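Local coordinates for putative sugar binding protein (Bacteroides vulgatus ATCC 8482, PDB 3KEZ) that probably binds sugars as nutrients at the bacterial outer membrane, as a member of the SusD family, and holds a calcium ion, at residues Tyr206-Glu211 with Arg398-Ile403; Tyr291-Lys296 with Arg388-Val393; Met218-Ile223 with Val358-Ser363; Met125-Leu130 with Thr171-Asp176. One frame throughout, in Å; residues are numbered along the deposited sequence.

Contact 1 (Tyr206-Glu211 with Arg398-Ile403); sequences YLYKGE and RMYDVI
Y208 points its phenol end at Y400 and D401 across the gap between two helices. The two tyrosine side chains do not stack. They meet at a slant, with the Y208 OH against the base of Y400: Y208 OH lies 3.1 Å from Y400 CB, and Y208 CZ lies 3.9 Å from the same CB. Y400 then carries its ring away from the contact. Y208 has CG beside its backbone N (chi1 -81°), which lets the ring span the gap. D401 is reached through water. Water 1 sits in the plane of the Y208 ring, 2.7 Å from Y208 OH, and donates to D401 OD1 at 2.7 Å. R132 also hydrogen-bonds Y208 OH, so this buried hydroxyl has two polar partners. D401 is held by salt bridges to R388 and R404. With a phenylalanine here the hydroxyl is gone, and water 1 would probably lose its link to Y208, and R132 NH1 its bond to this oxygen. Just beyond Y208 the helix ends in a Schellman motif: G210 has positive phi, and E211 N bonds to Y206 O at 2.8 Å. A helix-to-helix contact with a buried water bridge fits the largely helical SusD fold.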
loop_
_atom_site.group_PDB
_atom_site.type_symbol
_atom_site.label_atom_id
_atom_site.label_comp_id
_atom_site.label_asym_id
_atom_site.label_seq_id
_atom_site.Cartn_x
_atom_site.Cartn_y
_atom_site.Cartn_z
ATOM N N TYR A 206 3.106 10.467 -7.276
ATOM C CA TYR A 206 2.979 11.876 -7.651
ATOM C C TYR A 206 2.171 12.711 -6.658
ATOM O O TYR A 206 2.487 13.899 -6.437
ATOM C CB TYR A 206 2.410 12.003 -9.066
ATOM C CG TYR A 206 3.376 11.662 -10.225
ATOM C CD1 TYR A 206 4.633 12.259 -10.316
ATOM C CD2 TYR A 206 2.950 10.895 -11.305
ATOM C CE1 TYR A 206 5.467 12.025 -11.375
ATOM C CE2 TYR A 206 3.794 10.668 -12.422
ATOM C CZ TYR A 206 5.033 11.248 -12.432
ATOM O OH TYR A 206 5.860 11.063 -13.465
ATOM N N LEU A 207 1.101 12.151 -6.087
ATOM C CA LEU A 207 0.310 12.915 -5.078
ATOM C C LEU A 207 1.174 13.217 -3.890
ATOM O O LEU A 207 1.197 14.354 -3.380
ATOM C CB LEU A 207 -0.936 12.128 -4.616
ATOM C CG LEU A 207 -2.045 11.899 -5.622
ATOM C CD1 LEU A 207 -3.120 10.961 -5.096
ATOM C CD2 LEU A 207 -2.597 13.262 -5.997
ATOM N N TYR A 208 1.897 12.215 -3.414
ATOM C CA TYR A 208 2.795 12.424 -2.224
ATOM C C TYR A 208 3.836 13.494 -2.449
ATOM O O TYR A 208 4.231 14.183 -1.517
ATOM C CB TYR A 208 3.573 11.150 -1.853
ATOM C CG TYR A 208 2.849 10.104 -1.045
ATOM C CD1 TYR A 208 1.631 9.609 -1.441
ATOM C CD2 TYR A 208 3.403 9.592 0.111
ATOM C CE1 TYR A 208 0.993 8.642 -0.728
ATOM C CE2 TYR A 208 2.750 8.604 0.846
ATOM C CZ TYR A 208 1.561 8.120 0.410
ATOM O OH TYR A 208 0.910 7.111 1.096
ATOM N N LYS A 209 4.321 13.594 -3.679
ATOM C CA LYS A 209 5.257 14.636 -4.075
ATOM C C LYS A 209 4.618 15.976 -4.399
ATOM O O LYS A 209 5.317 16.927 -4.600
ATOM C CB LYS A 209 6.111 14.143 -5.265
ATOM C CG LYS A 209 7.320 14.943 -5.573
ATOM C CD LYS A 209 8.108 14.313 -6.673
ATOM C CE LYS A 209 9.345 15.117 -6.976
ATOM N NZ LYS A 209 9.096 15.978 -8.090
ATOM N N GLY A 210 3.295 16.062 -4.451
ATOM C CA GLY A 210 2.645 17.308 -4.857
ATOM C C GLY A 210 2.679 17.596 -6.337
ATOM O O GLY A 210 2.497 18.746 -6.735
ATOM N N GLU A 211 2.925 16.575 -7.158
ATOM C CA GLU A 211 2.916 16.734 -8.632
ATOM C C GLU A 211 1.535 16.362 -9.177
ATOM O O GLU A 211 1.350 15.309 -9.776
ATOM C CB GLU A 211 4.042 15.898 -9.263
ATOM C CG GLU A 211 5.406 16.444 -8.776
ATOM C CD GLU A 211 6.572 16.246 -9.716
ATOM O OE1 GLU A 211 6.698 15.194 -10.379
ATOM O OE2 GLU A 211 7.409 17.170 -9.753
ATOM N N ARG A 398 -4.109 5.118 5.570
ATOM C CA ARG A 398 -4.628 6.298 6.292
ATOM C C ARG A 398 -3.553 7.214 6.901
ATOM O O ARG A 398 -3.614 8.413 6.679
ATOM C CB ARG A 398 -5.642 5.897 7.369
ATOM C CG ARG A 398 -6.232 7.035 8.199
ATOM C CD ARG A 398 -7.055 8.036 7.424
ATOM N NE ARG A 398 -7.532 9.104 8.312
ATOM C CZ ARG A 398 -8.109 10.230 7.907
ATOM N NH1 ARG A 398 -8.320 10.493 6.605
ATOM N NH2 ARG A 398 -8.462 11.120 8.808
HETATM N N MSE A 399 -2.620 6.686 7.696
HETATM C CA MSE A 399 -1.694 7.580 8.387
HETATM C C MSE A 399 -0.956 8.401 7.346
HETATM O O MSE A 399 -0.853 9.624 7.452
HETATM C CB MSE A 399 -0.731 6.830 9.295
HETATM C CG MSE A 399 0.293 7.711 9.956
HETATM SE SE MSE A 399 1.889 7.990 8.863
HETATM C CE MSE A 399 2.592 6.191 8.825
ATOM N N TYR A 400 -0.475 7.741 6.307
ATOM C CA TYR A 400 0.316 8.419 5.296
ATOM C C TYR A 400 -0.470 9.550 4.618
ATOM O O TYR A 400 0.098 10.622 4.317
ATOM C CB TYR A 400 0.716 7.436 4.205
ATOM C CG TYR A 400 1.650 6.333 4.584
ATOM C CD1 TYR A 400 2.912 6.613 5.122
ATOM C CD2 TYR A 400 1.342 4.993 4.291
ATOM C CE1 TYR A 400 3.820 5.570 5.392
ATOM C CE2 TYR A 400 2.257 3.946 4.552
ATOM C CZ TYR A 400 3.494 4.257 5.108
ATOM O OH TYR A 400 4.409 3.276 5.372
ATOM N N ASP A 401 -1.764 9.290 4.361
ATOM C CA ASP A 401 -2.613 10.260 3.669
ATOM C C ASP A 401 -2.901 11.514 4.468
ATOM O O ASP A 401 -3.046 12.601 3.907
ATOM C CB ASP A 401 -3.934 9.613 3.242
ATOM C CG ASP A 401 -3.751 8.573 2.154
ATOM O OD1 ASP A 401 -2.795 8.706 1.341
ATOM O OD2 ASP A 401 -4.564 7.597 2.122
ATOM N N VAL A 402 -3.024 11.372 5.775
ATOM C CA VAL A 402 -3.121 12.540 6.621
ATOM C C VAL A 402 -1.760 13.281 6.660
ATOM O O VAL A 402 -1.669 14.509 6.355
ATOM C CB VAL A 402 -3.534 12.121 8.044
ATOM C CG1 VAL A 402 -3.621 13.352 8.943
ATOM C CG2 VAL A 402 -4.897 11.414 7.998
ATOM N N ILE A 403 -0.720 12.533 6.984
ATOM C CA ILE A 403 0.579 13.104 7.313
ATOM C C ILE A 403 1.190 13.790 6.071
ATOM O O ILE A 403 1.777 14.864 6.184
ATOM C CB ILE A 403 1.540 12.047 7.901
ATOM C CG1 ILE A 403 1.105 11.605 9.311
ATOM C CG2 ILE A 403 2.993 12.579 7.908
ATOM C CD1 ILE A 403 1.094 12.735 10.422
HETATM O O HOH W 1 -1.649 6.490 0.350
#

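Contact 2 (Tyr291-Lys296 with Arg388-Val393); sequences YQLLKK and RRKELV
L293 and L294 of helix 288-295 rest on R389 and K390 of helix 381-392, in a nearly perpendicular helix crossing within the SusD-family region. The two short axes approach to 10.8 Å at a signed crossing angle of -101°. L293 sends its two methyl groups to different partners. CD1 sits over one face of the R389 guanidinium, 3.2 Å above its plane and centred on the group. R389 brings the group there by bending its chain at chi3 (-82°). D54 and D386 form salt bridges with the same guanidinium, so its NH groups are engaged by acids while the methyl covers a face. The other methyl, CD2, meets the aliphatic chain of K390. L293 CD2 is 3.3 Å from K390 CE and 3.4 Å from K390 CG. Both are closer than usual for carbons, so the packing is tight here. K390 is extended beyond CG and runs past L294 in the opposite direction, with L294 CD1 3.9 Å from K390 CG. The charged end of K390 reaches on to water 2, which accepts from K390 NZ at 3.1 Å and donates to the backbone O of L293, so a single water links the ammonium to the main chain of helix 288-295. This is near-perpendicular helix-helix packing at a partly buried edge of the SusD-family region, with L294 buried and L293, R389 and K390 partly exposed.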
loop_
_atom_site.group_PDB
_atom_site.type_symbol
_atom_site.label_atom_id
_atom_site.label_comp_id
_atom_site.label_asym_id
_atom_site.label_seq_id
_atom_site.Cartn_x
_atom_site.Cartn_y
_atom_site.Cartn_z
ATOM N N TYR A 291 -15.863 3.869 12.948
ATOM C CA TYR A 291 -17.189 3.239 12.899
ATOM C C TYR A 291 -18.311 4.283 12.850
ATOM O O TYR A 291 -19.234 4.173 12.031
ATOM C CB TYR A 291 -17.370 2.283 14.071
ATOM C CG TYR A 291 -18.681 1.544 14.085
ATOM C CD1 TYR A 291 -19.138 0.874 12.960
ATOM C CD2 TYR A 291 -19.478 1.535 15.225
ATOM C CE1 TYR A 291 -20.329 0.189 12.964
ATOM C CE2 TYR A 291 -20.693 0.856 15.246
ATOM C CZ TYR A 291 -21.106 0.187 14.120
ATOM O OH TYR A 291 -22.281 -0.457 14.143
ATOM N N GLN A 292 -18.213 5.310 13.703
ATOM C CA GLN A 292 -19.213 6.385 13.714
ATOM C C GLN A 292 -19.253 7.211 12.419
ATOM O O GLN A 292 -20.345 7.515 11.914
ATOM C CB GLN A 292 -19.047 7.256 14.933
ATOM C CG GLN A 292 -19.434 6.454 16.182
ATOM C CD GLN A 292 -19.235 7.197 17.473
ATOM O OE1 GLN A 292 -18.638 8.287 17.513
ATOM N NE2 GLN A 292 -19.694 6.582 18.566
ATOM N N LEU A 293 -18.088 7.534 11.868
ATOM C CA LEU A 293 -17.990 8.166 10.537
ATOM C C LEU A 293 -18.653 7.306 9.463
ATOM O O LEU A 293 -19.414 7.816 8.626
ATOM C CB LEU A 293 -16.506 8.442 10.190
ATOM C CG LEU A 293 -15.911 8.480 8.758
ATOM C CD1 LEU A 293 -14.465 8.815 8.865
ATOM C CD2 LEU A 293 -15.989 7.192 7.990
ATOM N N LEU A 294 -18.369 5.996 9.484
ATOM C CA LEU A 294 -18.827 5.112 8.420
ATOM C C LEU A 294 -20.340 4.951 8.523
ATOM O O LEU A 294 -21.042 5.003 7.514
ATOM C CB LEU A 294 -18.104 3.750 8.427
ATOM C CG LEU A 294 -18.303 2.823 7.213
ATOM C CD1 LEU A 294 -17.876 3.481 5.903
ATOM C CD2 LEU A 294 -17.606 1.433 7.381
ATOM N N LYS A 295 -20.852 4.805 9.745
ATOM C CA LYS A 295 -22.266 4.566 9.902
ATOM C C LYS A 295 -23.147 5.818 9.838
ATOM O O LYS A 295 -24.380 5.692 9.877
ATOM C CB LYS A 295 -22.533 3.738 11.153
ATOM C CG LYS A 295 -22.456 4.439 12.477
ATOM C CD LYS A 295 -22.545 3.345 13.591
ATOM C CE LYS A 295 -23.551 3.656 14.666
ATOM N NZ LYS A 295 -22.931 4.084 15.961
ATOM N N LYS A 296 -22.550 7.005 9.700
ATOM C CA LYS A 296 -23.323 8.218 9.423
ATOM C C LYS A 296 -24.326 7.971 8.284
ATOM O O LYS A 296 -25.468 8.424 8.372
ATOM C CB LYS A 296 -22.429 9.414 9.106
ATOM C CG LYS A 296 -23.167 10.744 8.990
ATOM N N ARG A 388 -11.812 8.592 0.755
ATOM C CA ARG A 388 -10.697 7.648 0.628
ATOM C C ARG A 388 -10.547 6.765 1.898
ATOM O O ARG A 388 -10.313 5.566 1.804
ATOM C CB ARG A 388 -9.399 8.425 0.358
ATOM C CG ARG A 388 -8.159 7.600 0.058
ATOM C CD ARG A 388 -6.877 8.450 0.163
ATOM N NE ARG A 388 -5.710 7.704 -0.271
ATOM C CZ ARG A 388 -5.430 7.422 -1.559
ATOM N NH1 ARG A 388 -6.205 7.840 -2.558
ATOM N NH2 ARG A 388 -4.364 6.692 -1.845
ATOM N N ARG A 389 -10.650 7.362 3.076
ATOM C CA ARG A 389 -10.487 6.592 4.306
ATOM C C ARG A 389 -11.576 5.506 4.475
ATOM O O ARG A 389 -11.310 4.439 5.018
ATOM C CB ARG A 389 -10.414 7.510 5.527
ATOM C CG ARG A 389 -11.757 8.092 5.935
ATOM C CD ARG A 389 -11.615 9.389 6.662
ATOM N NE ARG A 389 -11.308 9.125 8.047
ATOM C CZ ARG A 389 -11.427 10.001 9.038
ATOM N NH1 ARG A 389 -11.856 11.240 8.814
ATOM N NH2 ARG A 389 -11.105 9.633 10.263
ATOM N N LYS A 390 -12.788 5.775 3.998
ATOM C CA LYS A 390 -13.853 4.775 4.026
ATOM C C LYS A 390 -13.536 3.683 3.058
ATOM O O LYS A 390 -13.653 2.501 3.404
ATOM C CB LYS A 390 -15.227 5.374 3.729
ATOM C CG LYS A 390 -15.666 6.466 4.729
ATOM C CD LYS A 390 -17.035 7.095 4.308
ATOM C CE LYS A 390 -17.347 8.291 5.159
ATOM N NZ LYS A 390 -18.433 9.073 4.560
ATOM N N GLU A 391 -13.055 4.054 1.869
ATOM C CA GLU A 391 -12.750 3.057 0.842
ATOM C C GLU A 391 -11.532 2.172 1.144
ATOM O O GLU A 391 -11.555 0.982 0.857
ATOM C CB GLU A 391 -12.568 3.742 -0.518
ATOM C CG GLU A 391 -12.441 2.748 -1.630
ATOM C CD GLU A 391 -13.671 1.876 -1.755
ATOM O OE1 GLU A 391 -14.797 2.443 -1.773
ATOM O OE2 GLU A 391 -13.524 0.633 -1.842
ATOM N N LEU A 392 -10.478 2.732 1.741
ATOM C CA LEU A 392 -9.199 2.053 1.827
ATOM C C LEU A 392 -8.808 1.587 3.242
ATOM O O LEU A 392 -7.681 1.201 3.475
ATOM C CB LEU A 392 -8.109 2.931 1.222
ATOM C CG LEU A 392 -8.273 3.279 -0.282
ATOM C CD1 LEU A 392 -7.019 4.044 -0.783
ATOM C CD2 LEU A 392 -8.452 2.020 -1.130
ATOM N N VAL A 393 -9.748 1.631 4.173
ATOM C CA VAL A 393 -9.543 1.109 5.519
ATOM C C VAL A 393 -9.001 -0.352 5.473
ATOM O O VAL A 393 -9.505 -1.217 4.702
ATOM C CB VAL A 393 -10.811 1.271 6.383
ATOM C CG1 VAL A 393 -11.987 0.457 5.834
ATOM C CG2 VAL A 393 -10.495 0.959 7.836
HETATM O O HOH W 2 -19.273 10.033 7.420
#

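Contact 3 (Met218-Ile223 with Val358-Ser363); sequences MAENAI and VKYLNS
E220 and Y360 both set CG beside the backbone N and anti to the carbonyl carbon (chi1 -71° and -70°), and this brings their polar ends together between two helices. E220 runs on extended beyond CG, while the Y360 ring reaches across from helix 354-368. The two side chains cross at about a right angle. Y360 OH donates to E220 OE2 at 2.6 Å, a short bond. The acceptor is the anti lone pair of OE2, on the side away from OE1. OE2 lies at the edge of the ring, near its plane, yet the carboxylate is turned 90° to that plane. E220 OE1 is held by a salt bridge to K356, so both oxygens of the group are gripped. Water 3 gives the phenol a second partner. It lies in the ring plane and donates to Y360 OH and to E220 O, each at 2.9 Å. I223, one turn further along helix 212-229, meets the ring on its CE1 side, with CD1 3.5 Å from Y360 CE1. E220 OE2 is instead nearest the CE2 side, 3.2 Å from Y360 CE2. Helix 337-350 lies alongside: A340 and Y341 touch I223, and A344 touches Y360. A tyrosine bonded at its hydroxyl and packed along its ring is here the link between helices 212-229 and 354-368, consistent with the helix packing of the SusD family.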
loop_
_atom_site.group_PDB
_atom_site.type_symbol
_atom_site.label_atom_id
_atom_site.label_comp_id
_atom_site.label_asym_id
_atom_site.label_seq_id
_atom_site.Cartn_x
_atom_site.Cartn_y
_atom_site.Cartn_z
HETATM N N MSE A 218 -1.763 10.246 -14.779
HETATM C CA MSE A 218 -1.504 8.803 -14.600
HETATM C C MSE A 218 -2.761 8.068 -14.058
HETATM O O MSE A 218 -3.038 6.940 -14.494
HETATM C CB MSE A 218 -0.308 8.521 -13.685
HETATM C CG MSE A 218 1.040 8.730 -14.293
HETATM SE SE MSE A 218 1.390 7.422 -15.701
HETATM C CE MSE A 218 2.852 8.381 -16.508
ATOM N N ALA A 219 -3.490 8.682 -13.116
ATOM C CA ALA A 219 -4.717 8.050 -12.576
ATOM C C ALA A 219 -5.783 7.896 -13.651
ATOM O O ALA A 219 -6.399 6.808 -13.801
ATOM C CB ALA A 219 -5.245 8.822 -11.370
ATOM N N GLU A 220 -5.964 8.941 -14.458
ATOM C CA GLU A 220 -6.949 8.908 -15.515
ATOM C C GLU A 220 -6.606 7.854 -16.569
ATOM O O GLU A 220 -7.489 7.174 -17.056
ATOM C CB GLU A 220 -7.127 10.285 -16.196
ATOM C CG GLU A 220 -7.825 11.283 -15.313
ATOM C CD GLU A 220 -8.405 12.490 -16.096
ATOM O OE1 GLU A 220 -7.659 13.456 -16.340
ATOM O OE2 GLU A 220 -9.621 12.501 -16.392
ATOM N N ASN A 221 -5.338 7.743 -16.932
ATOM C CA ASN A 221 -4.919 6.748 -17.923
ATOM C C ASN A 221 -4.966 5.333 -17.353
ATOM O O ASN A 221 -5.311 4.393 -18.067
ATOM C CB ASN A 221 -3.527 7.094 -18.477
ATOM C CG ASN A 221 -3.558 8.331 -19.380
ATOM O OD1 ASN A 221 -4.541 8.585 -20.077
ATOM N ND2 ASN A 221 -2.477 9.059 -19.403
ATOM N N ALA A 222 -4.670 5.195 -16.059
ATOM C CA ALA A 222 -4.769 3.889 -15.383
ATOM C C ALA A 222 -6.204 3.374 -15.486
ATOM O O ALA A 222 -6.441 2.179 -15.771
ATOM C CB ALA A 222 -4.374 3.989 -13.937
ATOM N N ILE A 223 -7.155 4.266 -15.256
ATOM C CA ILE A 223 -8.585 3.915 -15.314
ATOM C C ILE A 223 -9.013 3.531 -16.722
ATOM O O ILE A 223 -9.643 2.490 -16.908
ATOM C CB ILE A 223 -9.513 5.065 -14.771
ATOM C CG1 ILE A 223 -9.302 5.296 -13.267
ATOM C CG2 ILE A 223 -11.020 4.766 -15.072
ATOM C CD1 ILE A 223 -9.748 6.696 -12.798
ATOM N N VAL A 358 -15.617 15.850 -9.075
ATOM C CA VAL A 358 -16.964 15.330 -8.879
ATOM C C VAL A 358 -17.190 14.047 -9.711
ATOM O O VAL A 358 -17.716 13.079 -9.172
ATOM C CB VAL A 358 -18.028 16.375 -9.193
ATOM C CG1 VAL A 358 -19.442 15.752 -9.379
ATOM C CG2 VAL A 358 -18.040 17.457 -8.110
ATOM N N LYS A 359 -16.749 14.029 -10.975
ATOM C CA LYS A 359 -16.896 12.846 -11.833
ATOM C C LYS A 359 -16.280 11.617 -11.162
ATOM O O LYS A 359 -16.948 10.594 -10.932
ATOM C CB LYS A 359 -16.239 13.097 -13.186
ATOM C CG LYS A 359 -16.439 11.947 -14.217
ATOM C CD LYS A 359 -15.463 12.086 -15.401
ATOM C CE LYS A 359 -14.965 10.702 -15.932
ATOM N NZ LYS A 359 -14.116 10.842 -17.183
ATOM N N TYR A 360 -15.010 11.724 -10.788
ATOM C CA TYR A 360 -14.302 10.553 -10.256
ATOM C C TYR A 360 -14.772 10.201 -8.853
ATOM O O TYR A 360 -14.994 9.018 -8.525
ATOM C CB TYR A 360 -12.790 10.755 -10.337
ATOM C CG TYR A 360 -12.294 10.713 -11.769
ATOM C CD1 TYR A 360 -12.279 9.500 -12.469
ATOM C CD2 TYR A 360 -11.813 11.843 -12.425
ATOM C CE1 TYR A 360 -11.818 9.417 -13.749
ATOM C CE2 TYR A 360 -11.353 11.757 -13.760
ATOM C CZ TYR A 360 -11.370 10.538 -14.401
ATOM O OH TYR A 360 -10.910 10.368 -15.691
ATOM N N LEU A 361 -15.010 11.209 -8.027
ATOM C CA LEU A 361 -15.418 10.917 -6.684
ATOM C C LEU A 361 -16.800 10.298 -6.656
ATOM O O LEU A 361 -17.052 9.418 -5.842
ATOM C CB LEU A 361 -15.343 12.145 -5.799
ATOM C CG LEU A 361 -15.259 11.755 -4.346
ATOM C CD1 LEU A 361 -13.881 11.136 -4.059
ATOM C CD2 LEU A 361 -15.515 12.959 -3.481
ATOM N N ASN A 362 -17.670 10.730 -7.583
ATOM C CA ASN A 362 -19.042 10.275 -7.596
ATOM C C ASN A 362 -19.124 8.772 -7.887
ATOM O O ASN A 362 -19.987 8.096 -7.353
ATOM C CB ASN A 362 -19.918 11.089 -8.568
ATOM C CG ASN A 362 -21.204 11.572 -7.929
ATOM O OD1 ASN A 362 -21.410 11.446 -6.718
ATOM N ND2 ASN A 362 -22.084 12.134 -8.747
ATOM N N SER A 363 -18.204 8.249 -8.678
ATOM C CA SER A 363 -18.164 6.830 -8.961
ATOM C C SER A 363 -17.960 6.020 -7.650
ATOM O O SER A 363 -18.615 4.996 -7.451
ATOM C CB SER A 363 -17.071 6.523 -10.015
ATOM O OG SER A 363 -17.476 6.952 -11.317
HETATM O O HOH W 3 -10.264 7.858 -17.008
#

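Contact 4 (Met125-Leu130 with Thr171-Asp176); sequences MALFDL and TEIISD
I173 pushes its end into the backbone of helix 109-134 beside L127 and F128. Its CG1 branch stands beside the backbone N (chi1 -66°), which aims CD1 across the interface. I173 CD1 stops 3.4 Å from F128 CA, a close approach to the main chain. I173 CD1 also lies 3.9 Å from F128 CB and near the plane of the F128 ring, at its edge. F128 keeps its CG anti to the backbone N (chi1 178°), so its ring leads away from the contact and leaves its CA and CB to I173. The CG2 methyl of I173 is 4.0 Å from F128 CB. L127 also has CG anti to its backbone N, but it leans toward helix 166-183. L127 CG lies 3.9 Å from I173 CG1, and L127 CD2 lies 3.7 Å from E172 CB. E172 is bent at chi2, which turns the carboxylate away from L127 and toward a salt bridge with K152. No hydrogen bond joins the two segments. With an alanine here, CG1, CG2 and CD1 of I173 disappear, which would probably open a gap between F128 CA and helix 166-183. The short-segment axes come within 8.9 Å, with 154° between their N-to-C directions, so they run roughly antiparallel. Around them, A126 and L130 pack on helix 80-96, M125 touches L201, and I173 also meets V205, so helix 195-209 closes over the pair.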
loop_
_atom_site.group_PDB
_atom_site.type_symbol
_atom_site.label_atom_id
_atom_site.label_comp_id
_atom_site.label_asym_id
_atom_site.label_seq_id
_atom_site.Cartn_x
_atom_site.Cartn_y
_atom_site.Cartn_z
HETATM N N MSE A 125 8.165 0.507 -6.194
HETATM C CA MSE A 125 7.308 0.210 -5.063
HETATM C C MSE A 125 8.109 0.013 -3.804
HETATM O O MSE A 125 7.776 0.567 -2.742
HETATM C CB MSE A 125 6.460 -1.032 -5.343
HETATM C CG MSE A 125 5.519 -1.385 -4.227
HETATM SE SE MSE A 125 4.684 -3.110 -4.631
HETATM C CE MSE A 125 3.933 -2.690 -6.387
ATOM N N ALA A 126 9.136 -0.813 -3.894
ATOM C CA ALA A 126 9.894 -1.171 -2.683
ATOM C C ALA A 126 10.643 0.051 -2.132
ATOM O O ALA A 126 10.668 0.272 -0.905
ATOM C CB ALA A 126 10.857 -2.336 -2.962
ATOM N N LEU A 127 11.253 0.848 -3.021
ATOM C CA LEU A 127 11.968 2.037 -2.568
ATOM C C LEU A 127 10.958 3.082 -2.041
ATOM O O LEU A 127 11.237 3.753 -1.055
ATOM C CB LEU A 127 12.883 2.634 -3.644
ATOM C CG LEU A 127 13.710 3.912 -3.306
ATOM C CD1 LEU A 127 14.538 3.681 -2.071
ATOM C CD2 LEU A 127 14.583 4.294 -4.527
ATOM N N PHE A 128 9.776 3.169 -2.646
ATOM C CA PHE A 128 8.715 4.063 -2.127
ATOM C C PHE A 128 8.329 3.663 -0.694
ATOM O O PHE A 128 8.247 4.521 0.197
ATOM C CB PHE A 128 7.503 4.076 -3.064
ATOM C CG PHE A 128 6.352 4.938 -2.586
ATOM C CD1 PHE A 128 6.499 6.300 -2.412
ATOM C CD2 PHE A 128 5.085 4.382 -2.367
ATOM C CE1 PHE A 128 5.407 7.094 -2.036
ATOM C CE2 PHE A 128 4.031 5.155 -1.971
ATOM C CZ PHE A 128 4.173 6.505 -1.834
ATOM N N ASP A 129 8.145 2.365 -0.450
ATOM C CA ASP A 129 7.812 1.923 0.892
ATOM C C ASP A 129 8.935 2.223 1.879
ATOM O O ASP A 129 8.679 2.696 2.989
ATOM C CB ASP A 129 7.382 0.439 0.918
ATOM C CG ASP A 129 5.901 0.263 0.691
ATOM O OD1 ASP A 129 5.155 1.027 1.332
ATOM O OD2 ASP A 129 5.473 -0.597 -0.135
ATOM N N LEU A 130 10.184 1.977 1.499
ATOM C CA LEU A 130 11.283 2.304 2.401
ATOM C C LEU A 130 11.263 3.819 2.684
ATOM O O LEU A 130 11.457 4.240 3.801
ATOM C CB LEU A 130 12.658 1.885 1.844
ATOM C CG LEU A 130 13.076 0.406 1.904
ATOM C CD1 LEU A 130 14.243 0.153 0.949
ATOM C CD2 LEU A 130 13.470 0.014 3.309
ATOM N N THR A 171 13.081 10.719 -7.061
ATOM C CA THR A 171 13.581 10.743 -8.435
ATOM C C THR A 171 13.688 9.318 -8.988
ATOM O O THR A 171 13.244 9.057 -10.097
ATOM C CB THR A 171 14.911 11.496 -8.523
ATOM O OG1 THR A 171 14.687 12.853 -8.102
ATOM C CG2 THR A 171 15.463 11.475 -9.912
ATOM N N GLU A 172 14.244 8.413 -8.177
ATOM C CA GLU A 172 14.452 7.000 -8.559
ATOM C C GLU A 172 13.138 6.243 -8.645
ATOM O O GLU A 172 12.932 5.455 -9.594
ATOM C CB GLU A 172 15.400 6.295 -7.580
ATOM C CG GLU A 172 16.830 6.755 -7.589
ATOM C CD GLU A 172 17.418 6.929 -8.997
ATOM O OE1 GLU A 172 17.279 6.026 -9.848
ATOM O OE2 GLU A 172 17.988 7.999 -9.259
ATOM N N ILE A 173 12.253 6.484 -7.671
ATOM C CA ILE A 173 10.939 5.850 -7.596
ATOM C C ILE A 173 10.165 6.188 -8.861
ATOM O O ILE A 173 9.681 5.296 -9.554
ATOM C CB ILE A 173 10.125 6.267 -6.358
ATOM C CG1 ILE A 173 10.816 5.752 -5.079
ATOM C CG2 ILE A 173 8.662 5.719 -6.471
ATOM C CD1 ILE A 173 10.493 6.519 -3.739
ATOM N N ILE A 174 10.088 7.476 -9.179
ATOM C CA ILE A 174 9.299 7.948 -10.330
ATOM C C ILE A 174 9.934 7.458 -11.638
ATOM O O ILE A 174 9.232 6.993 -12.556
ATOM C CB ILE A 174 9.150 9.503 -10.270
ATOM C CG1 ILE A 174 8.223 9.887 -9.097
ATOM C CG2 ILE A 174 8.598 10.089 -11.566
ATOM C CD1 ILE A 174 8.210 11.412 -8.754
ATOM N N SER A 175 11.259 7.524 -11.725
ATOM C CA SER A 175 11.921 7.022 -12.927
ATOM C C SER A 175 11.631 5.552 -13.182
ATOM O O SER A 175 11.310 5.192 -14.304
ATOM C CB SER A 175 13.431 7.237 -12.873
ATOM O OG SER A 175 14.035 6.632 -13.971
ATOM N N ASP A 176 11.745 4.706 -12.147
ATOM C CA ASP A 176 11.471 3.276 -12.300
ATOM C C ASP A 176 10.025 3.048 -12.715
ATOM O O ASP A 176 9.737 2.364 -13.695
ATOM C CB ASP A 176 11.752 2.530 -10.975
ATOM C CG ASP A 176 13.238 2.330 -10.698
ATOM O OD1 ASP A 176 14.076 2.649 -11.589
ATOM O OD2 ASP A 176 13.568 1.819 -9.581
#

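Overall arrangement
From the N terminus, contact 4 comes first. It closes a 40-residue loop between helices 109-134 and 166-183 before any other contact opens. Contact 1 opens next, on helix 195-209, and closes only at helix 398-403. Contacts 2 and 3 both lie within that span. They cross: contact 3 opens at 218-223, contact 2 at 291-296, then contact 3 closes at 358-363 and contact 2 at 388-393. Contact 1 is the hub. Y206 packs on M218 of contact 3 and on I174 of contact 4, and D401 OD2 meets R388 NE of contact 2 at 2.7 Å. It ties early helix 195-209 to late helix 398-403. Contacts 2 and 4 lie on opposite sides of the chain's centre.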